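Putative glucosidase lplD, ALPHA-GALACTURONIDASE (Bacillus subtilis, PDB 3FEF) hydrolyses alpha-1,4-linked galacturonides such as di-galacturonate, releasing galacturonate, as a family 4 glycosidase that uses NAD(+) and a manganese ion. Local coordinates at residues 197-209 with 353-365. Numbering follows the deposited sequence.
Sequences IRVNVLGINHFTW and VLNLPIQAIVETN. With MG (magnesium ion), chain G.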
loop_
_atom_site.group_PDB
_atom_site.type_symbol
_atom_site.label_atom_id
_atom_site.label_comp_id
_atom_site.label_asym_id
_atom_site.label_seq_id
_atom_site.Cartn_x
_atom_site.Cartn_y
_atom_site.Cartn_z
ATOM N N ILE A 197 -13.208 -5.172 -31.519
ATOM C CA ILE A 197 -13.098 -6.224 -30.527
ATOM C C ILE A 197 -12.550 -5.541 -29.297
ATOM O O ILE A 197 -11.359 -5.281 -29.211
ATOM C CB ILE A 197 -12.145 -7.351 -30.962
ATOM C CG1 ILE A 197 -12.520 -7.830 -32.369
ATOM C CG2 ILE A 197 -12.217 -8.530 -29.951
ATOM C CD1 ILE A 197 -13.906 -8.484 -32.393
ATOM N N ARG A 198 -13.439 -5.212 -28.374
ATOM C CA ARG A 198 -13.081 -4.401 -27.227
ATOM C C ARG A 198 -12.657 -5.350 -26.140
ATOM O O ARG A 198 -13.466 -6.149 -25.638
ATOM C CB ARG A 198 -14.290 -3.590 -26.774
ATOM C CG ARG A 198 -14.865 -2.716 -27.895
ATOM C CD ARG A 198 -14.005 -1.483 -28.146
ATOM N NE ARG A 198 -14.380 -0.800 -29.386
ATOM C CZ ARG A 198 -13.731 0.249 -29.896
ATOM N NH1 ARG A 198 -12.677 0.759 -29.267
ATOM N NH2 ARG A 198 -14.135 0.789 -31.040
ATOM N N VAL A 199 -11.385 -5.292 -25.793
ATOM C CA VAL A 199 -10.865 -6.275 -24.877
ATOM C C VAL A 199 -10.337 -5.610 -23.616
ATOM O O VAL A 199 -9.825 -4.480 -23.656
ATOM C CB VAL A 199 -9.763 -7.152 -25.563
ATOM C CG1 VAL A 199 -10.349 -7.964 -26.713
ATOM C CG2 VAL A 199 -8.595 -6.298 -26.048
ATOM N N ASN A 200 -10.471 -6.299 -22.490
ATOM C CA ASN A 200 -9.778 -5.894 -21.286
ATOM C C ASN A 200 -8.506 -6.707 -21.175
ATOM O O ASN A 200 -8.532 -7.880 -20.796
ATOM C CB ASN A 200 -10.644 -6.077 -20.036
ATOM C CG ASN A 200 -9.951 -5.565 -18.776
ATOM O OD1 ASN A 200 -9.591 -4.405 -18.700
ATOM N ND2 ASN A 200 -9.750 -6.434 -17.796
ATOM N N VAL A 201 -7.386 -6.074 -21.510
ATOM C CA VAL A 201 -6.117 -6.775 -21.628
ATOM C C VAL A 201 -5.108 -6.326 -20.556
ATOM O O VAL A 201 -5.034 -5.142 -20.202
ATOM C CB VAL A 201 -5.544 -6.560 -23.031
ATOM C CG1 VAL A 201 -5.215 -5.099 -23.242
ATOM C CG2 VAL A 201 -4.319 -7.458 -23.275
ATOM N N LEU A 202 -4.336 -7.277 -20.041
ATOM C CA LEU A 202 -3.457 -7.003 -18.921
ATOM C C LEU A 202 -2.376 -8.065 -18.767
ATOM O O LEU A 202 -2.543 -9.216 -19.182
ATOM C CB LEU A 202 -4.260 -6.814 -17.627
ATOM C CG LEU A 202 -5.064 -7.986 -17.015
ATOM C CD1 LEU A 202 -5.297 -7.757 -15.523
ATOM C CD2 LEU A 202 -6.413 -8.178 -17.710
ATOM N N GLY A 203 -1.252 -7.672 -18.176
ATOM C CA GLY A 203 -0.125 -8.581 -18.034
ATOM C C GLY A 203 1.179 -7.823 -18.171
ATOM O O GLY A 203 1.283 -6.655 -17.810
ATOM N N ILE A 204 2.192 -8.504 -18.657
ATOM C CA ILE A 204 3.442 -7.850 -18.983
ATOM C C ILE A 204 3.648 -8.169 -20.460
ATOM O O ILE A 204 3.031 -9.108 -20.984
ATOM C CB ILE A 204 4.595 -8.421 -18.155
ATOM C CG1 ILE A 204 4.673 -9.933 -18.338
ATOM C CG2 ILE A 204 4.410 -8.082 -16.666
ATOM C CD1 ILE A 204 5.739 -10.612 -17.447
ATOM N N ASN A 205 4.494 -7.398 -21.130
ATOM C CA ASN A 205 4.703 -7.550 -22.574
ATOM C C ASN A 205 4.987 -8.997 -23.024
ATOM O O ASN A 205 5.784 -9.705 -22.408
ATOM C CB ASN A 205 5.833 -6.609 -23.039
ATOM C CG ASN A 205 5.976 -6.576 -24.558
ATOM O OD1 ASN A 205 5.036 -6.217 -25.300
ATOM N ND2 ASN A 205 7.131 -6.983 -25.027
ATOM N N HIS A 206 4.337 -9.424 -24.102
ATOM C CA HIS A 206 4.419 -10.811 -24.603
ATOM C C HIS A 206 3.795 -11.860 -23.694
ATOM O O HIS A 206 3.814 -13.048 -24.014
ATOM C CB HIS A 206 5.866 -11.208 -24.966
ATOM C CG HIS A 206 6.427 -10.422 -26.109
ATOM N ND1 HIS A 206 7.777 -10.263 -26.319
ATOM C CD2 HIS A 206 5.809 -9.701 -27.076
ATOM C CE1 HIS A 206 7.968 -9.512 -27.392
ATOM N NE2 HIS A 206 6.788 -9.164 -27.872
ATOM N N PHE A 207 3.255 -11.425 -22.562
ATOM C CA PHE A 207 2.566 -12.319 -21.627
ATOM C C PHE A 207 1.316 -11.572 -21.132
ATOM O O PHE A 207 1.137 -11.345 -19.934
ATOM C CB PHE A 207 3.483 -12.674 -20.456
ATOM C CG PHE A 207 3.026 -13.882 -19.651
ATOM C CD1 PHE A 207 2.833 -15.121 -20.268
ATOM C CD2 PHE A 207 2.811 -13.777 -18.280
ATOM C CE1 PHE A 207 2.421 -16.238 -19.529
ATOM C CE2 PHE A 207 2.397 -14.876 -17.541
ATOM C CZ PHE A 207 2.205 -16.116 -18.173
ATOM N N THR A 208 0.488 -11.173 -22.100
ATOM C CA THR A 208 -0.727 -10.423 -21.893
ATOM C C THR A 208 -1.956 -11.322 -21.976
ATOM O O THR A 208 -1.964 -12.323 -22.699
ATOM C CB THR A 208 -0.881 -9.343 -22.984
ATOM O OG1 THR A 208 -0.415 -9.886 -24.224
ATOM C CG2 THR A 208 -0.055 -8.112 -22.652
ATOM N N TRP A 209 -3.003 -10.945 -21.244
ATOM C CA TRP A 209 -4.179 -11.780 -21.119
ATOM C C TRP A 209 -5.436 -10.945 -21.227
ATOM O O TRP A 209 -5.496 -9.798 -20.763
ATOM C CB TRP A 209 -4.154 -12.516 -19.770
ATOM C CG TRP A 209 -2.964 -13.426 -19.682
ATOM C CD1 TRP A 209 -1.664 -13.060 -19.468
ATOM C CD2 TRP A 209 -2.966 -14.852 -19.833
ATOM N NE1 TRP A 209 -0.857 -14.174 -19.480
ATOM C CE2 TRP A 209 -1.630 -15.286 -19.696
ATOM C CE3 TRP A 209 -3.967 -15.801 -20.073
ATOM C CZ2 TRP A 209 -1.267 -16.629 -19.795
ATOM C CZ3 TRP A 209 -3.609 -17.139 -20.168
ATOM C CH2 TRP A 209 -2.274 -17.544 -20.031
ATOM N N VAL A 353 -2.829 -2.987 -12.795
ATOM C CA VAL A 353 -2.896 -4.445 -12.678
ATOM C C VAL A 353 -2.766 -4.795 -11.216
ATOM O O VAL A 353 -1.783 -4.421 -10.573
ATOM C CB VAL A 353 -1.818 -5.203 -13.458
ATOM C CG1 VAL A 353 -1.944 -6.707 -13.148
ATOM C CG2 VAL A 353 -1.958 -4.964 -15.006
ATOM N N LEU A 354 -3.760 -5.505 -10.697
ATOM C CA LEU A 354 -3.802 -5.864 -9.266
ATOM C C LEU A 354 -2.769 -6.905 -8.859
ATOM O O LEU A 354 -2.495 -7.827 -9.618
ATOM C CB LEU A 354 -5.209 -6.393 -8.886
ATOM C CG LEU A 354 -6.349 -5.376 -8.850
ATOM C CD1 LEU A 354 -7.715 -5.980 -8.345
ATOM C CD2 LEU A 354 -5.922 -4.195 -7.992
ATOM N N ASN A 355 -2.248 -6.779 -7.634
ATOM C CA ASN A 355 -1.365 -7.787 -7.035
ATOM C C ASN A 355 -0.021 -7.954 -7.742
ATOM O O ASN A 355 0.586 -9.005 -7.654
ATOM C CB ASN A 355 -2.051 -9.171 -6.957
ATOM C CG ASN A 355 -3.459 -9.105 -6.417
ATOM O OD1 ASN A 355 -3.753 -8.377 -5.461
ATOM N ND2 ASN A 355 -4.348 -9.874 -7.025
ATOM N N LEU A 356 0.428 -6.941 -8.466
ATOM C CA LEU A 356 1.732 -7.003 -9.139
ATOM C C LEU A 356 2.522 -5.828 -8.617
ATOM O O LEU A 356 1.939 -4.791 -8.340
ATOM C CB LEU A 356 1.568 -6.903 -10.663
ATOM C CG LEU A 356 1.789 -8.115 -11.586
ATOM C CD1 LEU A 356 1.314 -9.430 -11.004
ATOM C CD2 LEU A 356 1.174 -7.892 -12.962
ATOM N N PRO A 357 3.849 -5.968 -8.476
ATOM C CA PRO A 357 4.569 -4.886 -7.791
ATOM C C PRO A 357 4.335 -3.523 -8.443
ATOM O O PRO A 357 4.184 -3.417 -9.667
ATOM C CB PRO A 357 6.049 -5.271 -7.942
ATOM C CG PRO A 357 6.063 -6.722 -8.305
ATOM C CD PRO A 357 4.731 -7.055 -8.941
ATOM N N ILE A 358 4.316 -2.474 -7.640
ATOM C CA ILE A 358 4.165 -1.164 -8.206
ATOM C C ILE A 358 5.474 -0.644 -8.855
ATOM O O ILE A 358 6.576 -1.032 -8.454
ATOM C CB ILE A 358 3.543 -0.200 -7.183
ATOM C CG1 ILE A 358 4.506 0.893 -6.781
ATOM C CG2 ILE A 358 3.012 -0.963 -5.994
ATOM C CD1 ILE A 358 3.817 2.227 -6.831
ATOM N N GLN A 359 5.331 0.196 -9.886
ATOM C CA GLN A 359 6.464 0.667 -10.700
ATOM C C GLN A 359 6.866 -0.305 -11.804
ATOM O O GLN A 359 7.461 0.091 -12.800
ATOM C CB GLN A 359 7.684 0.872 -9.828
ATOM C CG GLN A 359 7.410 1.697 -8.620
ATOM C CD GLN A 359 7.672 3.108 -8.923
ATOM O OE1 GLN A 359 6.961 3.722 -9.729
ATOM N NE2 GLN A 359 8.728 3.649 -8.322
ATOM N N ALA A 360 6.620 -1.592 -11.599
ATOM C CA ALA A 360 6.998 -2.550 -12.623
ATOM C C ALA A 360 6.233 -2.182 -13.900
ATOM O O ALA A 360 5.131 -1.660 -13.834
ATOM C CB ALA A 360 6.684 -3.963 -12.185
ATOM N N ILE A 361 6.852 -2.429 -15.045
ATOM C CA ILE A 361 6.257 -2.147 -16.351
ATOM C C ILE A 361 5.214 -3.206 -16.692
ATOM O O ILE A 361 5.561 -4.364 -16.912
ATOM C CB ILE A 361 7.348 -2.162 -17.458
ATOM C CG1 ILE A 361 8.508 -1.235 -17.058
ATOM C CG2 ILE A 361 6.751 -1.769 -18.859
ATOM C CD1 ILE A 361 8.060 0.163 -16.711
ATOM N N VAL A 362 3.945 -2.805 -16.711
ATOM C CA VAL A 362 2.858 -3.689 -17.118
ATOM C C VAL A 362 2.136 -3.164 -18.389
ATOM O O VAL A 362 2.175 -1.964 -18.702
ATOM C CB VAL A 362 1.870 -3.886 -15.942
ATOM C CG1 VAL A 362 2.600 -4.567 -14.725
ATOM C CG2 VAL A 362 1.329 -2.533 -15.502
ATOM N N GLU A 363 1.507 -4.071 -19.124
ATOM C CA GLU A 363 0.737 -3.717 -20.306
ATOM C C GLU A 363 -0.767 -3.743 -20.011
ATOM O O GLU A 363 -1.295 -4.782 -19.622
ATOM C CB GLU A 363 1.081 -4.700 -21.464
ATOM C CG GLU A 363 0.474 -4.342 -22.852
ATOM C CD GLU A 363 1.211 -4.999 -24.038
ATOM O OE1 GLU A 363 2.341 -5.524 -23.860
ATOM O OE2 GLU A 363 0.669 -4.960 -25.173
ATOM N N THR A 364 -1.436 -2.591 -20.169
ATOM C CA THR A 364 -2.903 -2.485 -20.082
ATOM C C THR A 364 -3.385 -1.463 -21.093
ATOM O O THR A 364 -2.578 -0.780 -21.736
ATOM C CB THR A 364 -3.412 -1.982 -18.703
ATOM O OG1 THR A 364 -2.915 -0.662 -18.468
ATOM C CG2 THR A 364 -2.967 -2.894 -17.568
ATOM N N ASN A 365 -4.703 -1.364 -21.237
ATOM C CA ASN A 365 -5.285 -0.213 -21.905
ATOM C C ASN A 365 -4.950 1.070 -21.172
ATOM O O ASN A 365 -4.753 1.068 -19.948
ATOM C CB ASN A 365 -6.795 -0.365 -22.027
ATOM C CG ASN A 365 -7.170 -1.366 -23.092
ATOM O OD1 ASN A 365 -6.430 -1.556 -24.064
ATOM N ND2 ASN A 365 -8.285 -2.035 -22.905
HETATM MG MG MG G . 6.219 -7.449 -29.298
HETATM O O HOH W 1 -9.707 -2.052 -20.341
HETATM O O HOH W 2 -6.543 -3.150 -20.235
HETATM O O HOH W 3 5.482 -5.136 -19.471
HETATM O O HOH W 4 2.170 -8.428 -25.230
HETATM O O HOH W 5 5.733 -8.643 -31.251
HETATM O O HOH W 6 5.818 -5.780 -30.936
HETATM O O HOH W 7 7.413 -6.101 -27.804
#
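The Glu363 carboxylate lies beside Asn205 and Thr208 and is gripped by several donors. Its OE1 takes a hydrogen bond from a water and one from Asn346, and OE2 takes one from Asn344. That same water accepts a bond from His206 N and donates to Thr208 OG1, which also bonds Ala267 O. The carboxylate thus reaches the backbone of a metal-binding residue from the second shell. The contact joins two antiparallel sheets of the family 4 C-terminal domain. Strands 197-202 and 361-365 run antiparallel where they meet, 173° between their directions. A type II turn from Ile204 to Phe207 lies next to the junction. It carries His206, whose NE2 binds the magnesium ion at 2.3 Å, with Cys169 as the other protein ligand. The site takes manganese in the active enzyme. Glu363 has CG anti to its N (chi1 -172°) and an extended chain, which carries the carboxylate to this turn. Thr208 CG2 packs against Glu363 CD at 3.6 Å. The Asn205 amide and the carboxylate are nearly coplanar. Glu363 N donates to Gly203 O over 2.9 Å. A side chain at Gly203 would run into Phe207 O and the carbonyl oxygen of Leu202. Farther along, a water bridges Asn205 N and Ile361 O. Leu202 CB meets Val353 CG2 at 3.9 Å. At the far end, another water links Asn200 OD1 to Asn365 ND2; Asn200 OD1 also bonds Gln374 of the second subunit. Asn365 ND2 also donates to Val199 O at 3.0 Å, nearly in line with the carbonyl bond, though the hydrogen bond is bent, 139° at the hydrogen.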